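Local coordinates for Emp47p (form2) (Saccharomyces cerevisiae, PDB 2A6Z), which serves as a calcium-independent, carbohydrate-recognising cargo receptor that probably takes part in glycoprotein secretion and in the exit of Emp46 from the endoplasmic reticulum, at residues A[48-53]-A[98-103]; A[61-66]-A[161-166]; A[111-116]-A[137-142]. All blocks are in the same frame, centred on the assembly; numbering follows the deposited sequence.

How the contacts relate
The three contacts belong to one legume-lectin-like beta sandwich. Contacts 1 and 3 both reach the sheet that contains strands 48-58 and 108-113, whereas contact 2 pairs two strands of the other sheet. Contacts 1 and 3, with centres about 16 Å apart, touch directly: the loop 98-103 meets both segments of contact 3, with Tyr99 CE2 3.7 Å from Leu111 CD1 and Leu98 CD1 4.2 Å from Ile138 CD1. Contact 2 lies on the other side of the chain's centre from contact 1, about 22 Å between centres and about 7 Å between nearest atoms. Contact 3 is nested in the chain between the two segments of contact 2.

Contact 1 of 3, residues A[48-53]-A[98-103]; sequences KGSLWL and LYNGPV
Lys48 and Gly49, in strand 48-58, meet Asn100 at the tip of a type I' beta turn that runs from Leu98 to Gly101. The touching parts run 49° apart, and the closest CA atoms, those of Lys48 and Asn100, are 6.3 Å from each other. The turn is closed on itself by backbone bonds in both directions between Leu98 and Gly101.

Asn100 has CG anti to its backbone N (chi1 -167°), which places CG beside Lys48 CB. Its ND2 donates to Gly49 O at 3.1 Å, with 152° at the hydrogen. The oxygen lies in the plane of the amide, but ND2 stands almost directly above the carbonyl plane of Gly49. ND2 also bonds to Glu30 OE1, the same oxygen that binds Ser50 OG. The chain of Lys48 crosses the amide obliquely, CB lying 3.7 Å from Asn100 CG and CD approaching OD1. Further along, Trp52 and Pro102 reach toward each other tip to tip: Pro102 CD lies at the indole edge, 4.1 Å from Trp52 CZ2. A water bridges the two segments, accepting from Trp52 NE1 at 2.9 Å and donating to Asn100 O at 2.8 Å. The loop between strands 81-88 and 108-113 thus folds over strand 48-58 of the same sheet, Trp52 and Pro102 both packing on Trp85.

The buried amide of Asn100 is therefore gripped by two acceptors, a backbone carbonyl and Glu30. The turn is held to the strand mainly by polar bonds, direct and through water; apolar side-chain packing between the segments is slight, chiefly Trp52 with Pro102.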
loop_
_atom_site.group_PDB
_atom_site.type_symbol
_atom_site.label_atom_id
_atom_site.label_comp_id
_atom_site.label_asym_id
_atom_site.label_seq_id
_atom_site.Cartn_x
_atom_site.Cartn_y
_atom_site.Cartn_z
ATOM N N LYS A 48 2.183 14.408 -4.621
ATOM C CA LYS A 48 2.147 13.002 -4.956
ATOM C C LYS A 48 3.518 12.401 -4.683
ATOM O O LYS A 48 4.532 13.034 -4.883
ATOM C CB LYS A 48 1.754 12.715 -6.412
ATOM C CG LYS A 48 0.324 13.131 -6.732
ATOM C CD LYS A 48 -0.074 12.932 -8.178
ATOM C CE LYS A 48 -1.579 13.036 -8.346
ATOM N NZ LYS A 48 -2.001 13.181 -9.767
ATOM N N GLY A 49 3.505 11.129 -4.259
ATOM C CA GLY A 49 4.772 10.452 -3.962
ATOM C C GLY A 49 4.589 8.963 -4.179
ATOM O O GLY A 49 3.489 8.409 -3.995
ATOM N N SER A 50 5.691 8.280 -4.538
ATOM C CA SER A 50 5.711 6.833 -4.685
ATOM C C SER A 50 6.962 6.248 -4.064
ATOM O O SER A 50 8.002 6.903 -3.951
ATOM C CB SER A 50 5.576 6.399 -6.140
ATOM O OG SER A 50 6.683 6.870 -6.879
ATOM N N LEU A 51 6.860 4.979 -3.720
ATOM C CA LEU A 51 7.965 4.247 -3.085
ATOM C C LEU A 51 7.820 2.788 -3.500
ATOM O O LEU A 51 6.840 2.145 -3.053
ATOM C CB LEU A 51 7.913 4.433 -1.601
ATOM C CG LEU A 51 8.934 3.617 -0.780
ATOM C CD1 LEU A 51 10.361 4.039 -1.099
ATOM C CD2 LEU A 51 8.623 3.736 0.699
ATOM N N TRP A 52 8.684 2.265 -4.359
ATOM C CA TRP A 52 8.580 0.937 -4.887
ATOM C C TRP A 52 9.889 0.187 -4.738
ATOM O O TRP A 52 10.982 0.770 -4.839
ATOM C CB TRP A 52 8.271 0.957 -6.358
ATOM C CG TRP A 52 6.919 1.485 -6.790
ATOM C CD1 TRP A 52 6.599 2.793 -7.041
ATOM C CD2 TRP A 52 5.723 0.712 -7.044
ATOM N NE1 TRP A 52 5.261 2.885 -7.426
ATOM C CE2 TRP A 52 4.716 1.628 -7.447
ATOM C CE3 TRP A 52 5.435 -0.677 -6.992
ATOM C CZ2 TRP A 52 3.432 1.202 -7.769
ATOM C CZ3 TRP A 52 4.140 -1.080 -7.321
ATOM C CH2 TRP A 52 3.165 -0.137 -7.700
ATOM N N LEU A 53 9.806 -1.130 -4.599
ATOM C CA LEU A 53 10.998 -1.976 -4.672
ATOM C C LEU A 53 11.553 -1.934 -6.099
ATOM O O LEU A 53 10.817 -1.995 -7.082
ATOM C CB LEU A 53 10.665 -3.412 -4.237
ATOM C CG LEU A 53 10.645 -3.506 -2.690
ATOM C CD1 LEU A 53 9.686 -4.575 -2.198
ATOM C CD2 LEU A 53 12.048 -3.758 -2.150
ATOM N N LEU A 98 -3.894 6.437 -10.785
ATOM C CA LEU A 98 -4.777 5.971 -9.703
ATOM C C LEU A 98 -4.023 6.108 -8.385
ATOM O O LEU A 98 -3.146 5.310 -8.073
ATOM C CB LEU A 98 -5.156 4.508 -9.989
ATOM C CG LEU A 98 -6.053 3.840 -8.910
ATOM C CD1 LEU A 98 -7.335 4.647 -8.705
ATOM C CD2 LEU A 98 -6.319 2.417 -9.341
ATOM N N TYR A 99 -4.317 7.206 -7.646
ATOM C CA TYR A 99 -3.577 7.506 -6.414
ATOM C C TYR A 99 -2.083 7.450 -6.666
ATOM O O TYR A 99 -1.266 6.989 -5.825
ATOM C CB TYR A 99 -3.959 6.551 -5.198
ATOM C CG TYR A 99 -5.435 6.733 -4.897
ATOM C CD1 TYR A 99 -5.856 7.739 -4.043
ATOM C CD2 TYR A 99 -6.410 5.976 -5.526
ATOM C CE1 TYR A 99 -7.192 7.948 -3.778
ATOM C CE2 TYR A 99 -7.755 6.186 -5.282
ATOM C CZ TYR A 99 -8.129 7.195 -4.405
ATOM O OH TYR A 99 -9.495 7.367 -4.195
ATOM N N ASN A 100 -1.642 8.027 -7.790
ATOM C CA ASN A 100 -0.222 8.080 -8.177
ATOM C C ASN A 100 0.409 6.713 -8.383
ATOM O O ASN A 100 1.621 6.596 -8.323
ATOM C CB ASN A 100 0.558 8.952 -7.181
ATOM C CG ASN A 100 1.962 9.288 -7.739
ATOM O OD1 ASN A 100 2.068 9.713 -8.914
ATOM N ND2 ASN A 100 2.975 9.124 -6.931
ATOM N N GLY A 101 -0.424 5.736 -8.707
ATOM C CA GLY A 101 -0.053 4.413 -9.116
ATOM C C GLY A 101 -0.876 3.975 -10.328
ATOM O O GLY A 101 -1.566 4.797 -10.931
ATOM N N PRO A 102 -0.736 2.721 -10.733
ATOM C CA PRO A 102 -1.256 2.312 -12.044
ATOM C C PRO A 102 -2.747 2.053 -12.064
ATOM O O PRO A 102 -3.257 1.225 -11.342
ATOM C CB PRO A 102 -0.455 1.034 -12.340
ATOM C CG PRO A 102 -0.167 0.491 -10.937
ATOM C CD PRO A 102 0.120 1.702 -10.117
ATOM N N VAL A 103 -3.461 2.720 -12.996
ATOM C CA VAL A 103 -4.915 2.535 -13.127
ATOM C C VAL A 103 -5.317 1.296 -13.869
ATOM O O VAL A 103 -6.441 0.806 -13.729
ATOM C CB VAL A 103 -5.523 3.820 -13.783
ATOM C CG1 VAL A 103 -5.211 3.910 -15.272
ATOM C CG2 VAL A 103 -7.041 3.906 -13.580
HETATM O O HOH W 1 -3.128 9.938 -9.439
HETATM O O HOH W 2 3.907 5.047 -8.821
#

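Contact 2 of 3, residues A[61-66]-A[161-166]; sequences DSFTME and VTYDLE
Ser62 meets Glu166 and Leu165 because its OG is anti to the carbonyl carbon (chi1 -58°), while the Glu166 chain bends at chi2 (74°), where CD turns aside from an extended course. Ser62 OG donates to Glu166 OE1 at 2.6 Å, approaching from above the carboxylate plane, and accepts from Leu165 N at 2.8 Å. The hydroxyl is thus used in both directions. A water accepts from Ser62 N and lies close to carboxylate oxygens of Asp61 and Glu166. Asp164 OD1 in turn accepts from Glu166 N in an Asx turn.

Beyond Ser62 the strands 63-66 and 161-164 run antiparallel, at 175° and 4.7 Å between axes. Phe63 with Tyr163 and Met65 with Val161 are hydrogen-bonded pairs, each joined by two backbone bonds; Thr64 with Thr162 is the non-hydrogen-bonded pair between them. The threonines lie side by side on one face, Thr64 OG1 3.5 Å from Thr162 CG2, with that hydroxyl bonded to Gly221 O. On the other face Phe63 crosses Tyr163 obliquely, CE2 lying 3.6 Å from Tyr163 CB. Met65 runs alongside Val161 and, in the conformer described, one of two, bends at its end, bringing CE to 3.8 Å from Val161 CG1; there CE also meets the edge of the Phe63 ring, in its plane.

The pairing joins the neighbouring strands 63-72 and 153-164 of one seven-stranded antiparallel sheet, and Phe63 stacks with Phe86 of strand 81-88 in the other, as in the concanavalin-like beta sandwich of the legume-like lectin family.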
loop_
_atom_site.group_PDB
_atom_site.type_symbol
_atom_site.label_atom_id
_atom_site.label_comp_id
_atom_site.label_asym_id
_atom_site.label_seq_id
_atom_site.Cartn_x
_atom_site.Cartn_y
_atom_site.Cartn_z
ATOM N N ASP A 61 5.233 -18.966 -3.521
ATOM C CA ASP A 61 4.873 -19.543 -2.235
ATOM C C ASP A 61 4.278 -18.421 -1.348
ATOM O O ASP A 61 4.318 -17.252 -1.722
ATOM C CB ASP A 61 6.122 -20.127 -1.541
ATOM C CG ASP A 61 6.746 -21.346 -2.188
ATOM O OD1 ASP A 61 7.785 -21.274 -2.886
ATOM O OD2 ASP A 61 6.109 -22.396 -1.995
ATOM N N SER A 62 3.766 -18.841 -0.213
ATOM C CA SER A 62 3.083 -17.921 0.704
ATOM C C SER A 62 3.988 -16.787 1.127
ATOM O O SER A 62 5.222 -16.909 1.219
ATOM C CB SER A 62 2.647 -18.722 1.928
ATOM O OG SER A 62 1.810 -19.776 1.498
ATOM N N PHE A 63 3.345 -15.640 1.486
ATOM C CA PHE A 63 4.138 -14.486 1.910
ATOM C C PHE A 63 3.268 -13.589 2.790
ATOM O O PHE A 63 2.070 -13.675 2.829
ATOM C CB PHE A 63 4.660 -13.691 0.675
ATOM C CG PHE A 63 3.598 -12.979 -0.114
ATOM C CD1 PHE A 63 3.276 -11.646 0.175
ATOM C CD2 PHE A 63 2.921 -13.621 -1.118
ATOM C CE1 PHE A 63 2.293 -11.014 -0.517
ATOM C CE2 PHE A 63 1.903 -12.979 -1.835
ATOM C CZ PHE A 63 1.572 -11.676 -1.519
ATOM N N THR A 64 4.005 -12.657 3.439
ATOM C CA THR A 64 3.419 -11.629 4.274
ATOM C C THR A 64 4.081 -10.294 3.900
ATOM O O THR A 64 5.322 -10.226 3.731
ATOM C CB THR A 64 3.729 -11.875 5.734
ATOM O OG1 THR A 64 3.204 -13.145 6.119
ATOM C CG2 THR A 64 3.126 -10.840 6.658
ATOM N N MET A 65 3.285 -9.230 3.818
ATOM C CA MET A 65 3.762 -7.867 3.704
ATOM C C MET A 65 3.183 -7.062 4.862
ATOM O O MET A 65 1.946 -7.009 4.999
ATOM C CB MET A 65 3.324 -7.256 2.411
ATOM C CG MET A 65 3.675 -7.813 1.062
ATOM S SD MET A 65 2.967 -7.236 -0.510
ATOM C CE MET A 65 1.223 -7.513 -0.184
ATOM N N GLU A 66 4.024 -6.397 5.661
ATOM C CA GLU A 66 3.566 -5.546 6.755
ATOM C C GLU A 66 4.021 -4.138 6.492
ATOM O O GLU A 66 5.242 -3.856 6.460
ATOM C CB GLU A 66 4.118 -6.028 8.089
ATOM C CG GLU A 66 3.658 -7.396 8.501
ATOM C CD GLU A 66 4.172 -7.961 9.764
ATOM O OE1 GLU A 66 5.013 -7.298 10.426
ATOM O OE2 GLU A 66 3.747 -9.067 10.145
ATOM N N VAL A 161 -0.622 -7.959 5.419
ATOM C CA VAL A 161 -1.224 -8.678 4.300
ATOM C C VAL A 161 -0.591 -10.047 4.243
ATOM O O VAL A 161 0.642 -10.172 4.180
ATOM C CB VAL A 161 -0.948 -7.955 2.957
ATOM C CG1 VAL A 161 -1.736 -8.629 1.834
ATOM C CG2 VAL A 161 -1.251 -6.485 3.087
ATOM N N THR A 162 -1.417 -11.104 4.269
ATOM C CA THR A 162 -0.905 -12.453 4.174
ATOM C C THR A 162 -1.603 -13.169 3.041
ATOM O O THR A 162 -2.783 -12.994 2.781
ATOM C CB THR A 162 -1.107 -13.247 5.492
ATOM O OG1 THR A 162 -2.468 -13.168 5.919
ATOM C CG2 THR A 162 -0.193 -12.721 6.601
ATOM N N TYR A 163 -0.815 -14.021 2.341
ATOM C CA TYR A 163 -1.344 -14.838 1.269
ATOM C C TYR A 163 -0.823 -16.273 1.500
ATOM O O TYR A 163 0.394 -16.500 1.447
ATOM C CB TYR A 163 -0.911 -14.308 -0.107
ATOM C CG TYR A 163 -1.546 -15.080 -1.243
ATOM C CD1 TYR A 163 -2.933 -15.130 -1.415
ATOM C CD2 TYR A 163 -0.766 -15.772 -2.168
ATOM C CE1 TYR A 163 -3.540 -15.829 -2.442
ATOM C CE2 TYR A 163 -1.369 -16.460 -3.205
ATOM C CZ TYR A 163 -2.729 -16.520 -3.348
ATOM O OH TYR A 163 -3.351 -17.165 -4.384
ATOM N N ASP A 164 -1.751 -17.153 1.835
ATOM C CA ASP A 164 -1.408 -18.455 2.375
ATOM C C ASP A 164 -1.837 -19.576 1.445
ATOM O O ASP A 164 -3.008 -20.011 1.424
ATOM C CB ASP A 164 -2.069 -18.642 3.767
ATOM C CG ASP A 164 -1.511 -19.866 4.502
ATOM O OD1 ASP A 164 -0.719 -20.621 3.893
ATOM O OD2 ASP A 164 -1.881 -20.025 5.668
ATOM N N LEU A 165 -0.872 -20.077 0.656
ATOM C CA LEU A 165 -1.133 -21.192 -0.231
ATOM C C LEU A 165 -1.356 -22.485 0.531
ATOM O O LEU A 165 -1.884 -23.407 -0.079
ATOM C CB LEU A 165 0.080 -21.435 -1.175
ATOM C CG LEU A 165 0.261 -20.486 -2.360
ATOM C CD1 LEU A 165 -0.998 -20.430 -3.269
ATOM C CD2 LEU A 165 0.676 -19.118 -1.925
ATOM N N GLU A 166 -0.977 -22.509 1.805
ATOM C CA GLU A 166 -1.160 -23.707 2.633
ATOM C C GLU A 166 -2.477 -23.604 3.426
ATOM O O GLU A 166 -2.709 -24.467 4.301
ATOM C CB GLU A 166 0.016 -23.838 3.613
ATOM C CG GLU A 166 1.303 -24.267 2.956
ATOM C CD GLU A 166 1.963 -23.157 2.141
ATOM O OE1 GLU A 166 2.225 -22.070 2.741
ATOM O OE2 GLU A 166 2.285 -23.381 0.945
HETATM O O HOH W 3 3.774 -21.754 -0.351
#

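Contact 3 of 3, residues A[111-116]-A[137-142]; sequences LVDNNG and KIYDQS
Asp113 and Gly116, in segment 111-116, receive Tyr139 from the short, weakly bonded helix about 138-141, with the CA atoms of Gly116 and Tyr139 6.1 Å apart. Tyr139 has CG anti to the carbonyl carbon (chi1 -56°), and its ring reaches Asp113 tip to tip. The hydroxyl donates to Asp113 OD2 at 2.6 Å on the syn side, 23° out of the carboxylate plane. Carboxylate and ring are nearly coplanar, only 5° apart, and OD1 lies near the ring plane, 3.5 Å from Tyr139 CE1.

Gly116 CA sits over the ring face, 3.4 Å from the Tyr139 centroid, in a CH-pi contact; Ile138 CG2 covers the centre of the opposite face. Ile138 also crosses Leu111 at about a right angle, its CD1 4.0 Å from Leu111 CD2. The contact ties the short helix to the sheet, where Ile138 O also accepts from Gln125 NE2 of strand 121-128.

Asp113 OD2 also accepts from Asn115 N at 3.0 Å, forming an Asx turn in which that donor stands well above the carboxylate plane. One oxygen thus binds both the turn and the tyrosine, coupling the shape of the 113-115 turn to the position of the ring.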
loop_
_atom_site.group_PDB
_atom_site.type_symbol
_atom_site.label_atom_id
_atom_site.label_comp_id
_atom_site.label_asym_id
_atom_site.label_seq_id
_atom_site.Cartn_x
_atom_site.Cartn_y
_atom_site.Cartn_z
ATOM N N LEU A 111 -6.516 0.256 -0.777
ATOM C CA LEU A 111 -6.709 1.706 -0.721
ATOM C C LEU A 111 -7.165 2.115 0.677
ATOM O O LEU A 111 -8.185 1.586 1.166
ATOM C CB LEU A 111 -7.778 2.139 -1.731
ATOM C CG LEU A 111 -8.170 3.628 -1.674
ATOM C CD1 LEU A 111 -7.001 4.537 -2.029
ATOM C CD2 LEU A 111 -9.334 3.862 -2.644
ATOM N N VAL A 112 -6.456 3.047 1.297
ATOM C CA VAL A 112 -6.900 3.692 2.516
ATOM C C VAL A 112 -7.295 5.118 2.142
ATOM O O VAL A 112 -6.501 5.905 1.627
ATOM C CB VAL A 112 -5.816 3.655 3.611
ATOM C CG1 VAL A 112 -6.250 4.478 4.804
ATOM C CG2 VAL A 112 -5.493 2.216 3.991
ATOM N N ASP A 113 -8.573 5.438 2.381
ATOM C CA ASP A 113 -9.089 6.774 2.033
ATOM C C ASP A 113 -10.364 6.997 2.791
ATOM O O ASP A 113 -10.864 6.139 3.548
ATOM C CB ASP A 113 -9.233 6.998 0.524
ATOM C CG ASP A 113 -10.616 6.626 0.003
ATOM O OD1 ASP A 113 -11.082 5.501 0.294
ATOM O OD2 ASP A 113 -11.247 7.503 -0.651
ATOM N N ASN A 114 -10.955 8.203 2.605
ATOM C CA ASN A 114 -12.152 8.535 3.364
ATOM C C ASN A 114 -13.232 9.168 2.475
ATOM O O ASN A 114 -14.188 9.731 3.021
ATOM C CB ASN A 114 -11.845 9.395 4.574
ATOM C CG ASN A 114 -11.457 10.823 4.255
ATOM O OD1 ASN A 114 -11.548 11.256 3.121
ATOM N ND2 ASN A 114 -10.990 11.516 5.288
ATOM N N ASN A 115 -13.071 9.130 1.158
ATOM C CA ASN A 115 -14.000 9.813 0.249
ATOM C C ASN A 115 -15.189 8.968 -0.181
ATOM O O ASN A 115 -16.012 9.484 -0.947
ATOM C CB ASN A 115 -13.225 10.309 -0.984
ATOM C CG ASN A 115 -13.874 11.561 -1.595
ATOM O OD1 ASN A 115 -14.436 12.405 -0.894
ATOM N ND2 ASN A 115 -13.748 11.657 -2.888
ATOM N N GLY A 116 -15.269 7.716 0.262
ATOM C CA GLY A 116 -16.353 6.854 -0.119
ATOM C C GLY A 116 -17.517 6.935 0.878
ATOM O O GLY A 116 -17.491 7.665 1.856
ATOM N N LYS A 137 -16.449 4.175 -9.907
ATOM C CA LYS A 137 -17.111 3.029 -9.320
ATOM C C LYS A 137 -16.266 2.314 -8.249
ATOM O O LYS A 137 -16.609 1.208 -7.835
ATOM C CB LYS A 137 -17.520 2.034 -10.407
ATOM C CG LYS A 137 -18.468 2.709 -11.433
ATOM C CD LYS A 137 -18.871 1.668 -12.481
ATOM C CE LYS A 137 -19.834 2.114 -13.554
ATOM N NZ LYS A 137 -20.922 2.994 -13.119
ATOM N N ILE A 138 -15.144 2.951 -7.854
ATOM C CA ILE A 138 -14.194 2.200 -7.015
ATOM C C ILE A 138 -14.833 1.682 -5.731
ATOM O O ILE A 138 -14.532 0.552 -5.347
ATOM C CB ILE A 138 -12.979 3.106 -6.757
ATOM C CG1 ILE A 138 -11.790 2.306 -6.207
ATOM C CG2 ILE A 138 -13.275 4.364 -5.926
ATOM C CD1 ILE A 138 -10.476 3.081 -6.371
ATOM N N TYR A 139 -15.698 2.475 -5.088
ATOM C CA TYR A 139 -16.221 2.007 -3.800
ATOM C C TYR A 139 -17.186 0.829 -3.966
ATOM O O TYR A 139 -17.190 -0.116 -3.167
ATOM C CB TYR A 139 -16.882 3.174 -3.014
ATOM C CG TYR A 139 -15.858 4.302 -2.857
ATOM C CD1 TYR A 139 -14.683 4.115 -2.108
ATOM C CD2 TYR A 139 -16.029 5.539 -3.501
ATOM C CE1 TYR A 139 -13.745 5.120 -1.972
ATOM C CE2 TYR A 139 -15.083 6.524 -3.375
ATOM C CZ TYR A 139 -13.944 6.310 -2.621
ATOM O OH TYR A 139 -13.028 7.331 -2.529
ATOM N N ASP A 140 -17.968 0.874 -5.035
ATOM C CA ASP A 140 -18.870 -0.274 -5.293
ATOM C C ASP A 140 -18.096 -1.495 -5.738
ATOM O O ASP A 140 -18.584 -2.647 -5.544
ATOM C CB ASP A 140 -19.867 0.117 -6.347
ATOM C CG ASP A 140 -21.258 -0.285 -6.056
ATOM O OD1 ASP A 140 -22.219 0.174 -6.670
ATOM O OD2 ASP A 140 -21.307 -1.248 -5.261
ATOM N N GLN A 141 -16.909 -1.292 -6.311
ATOM C CA GLN A 141 -16.124 -2.396 -6.889
ATOM C C GLN A 141 -15.135 -2.987 -5.897
ATOM O O GLN A 141 -14.538 -4.011 -6.229
ATOM C CB GLN A 141 -15.404 -1.937 -8.183
ATOM C CG GLN A 141 -16.491 -1.627 -9.239
ATOM C CD GLN A 141 -16.188 -1.478 -10.671
ATOM O OE1 GLN A 141 -15.040 -1.122 -10.875
ATOM N NE2 GLN A 141 -17.159 -1.709 -11.567
ATOM N N SER A 142 -14.997 -2.450 -4.673
ATOM C CA SER A 142 -14.128 -3.128 -3.675
ATOM C C SER A 142 -14.586 -4.559 -3.517
ATOM O O SER A 142 -15.793 -4.809 -3.361
ATOM C CB SER A 142 -14.266 -2.418 -2.337
ATOM O OG SER A 142 -14.056 -1.027 -2.448
#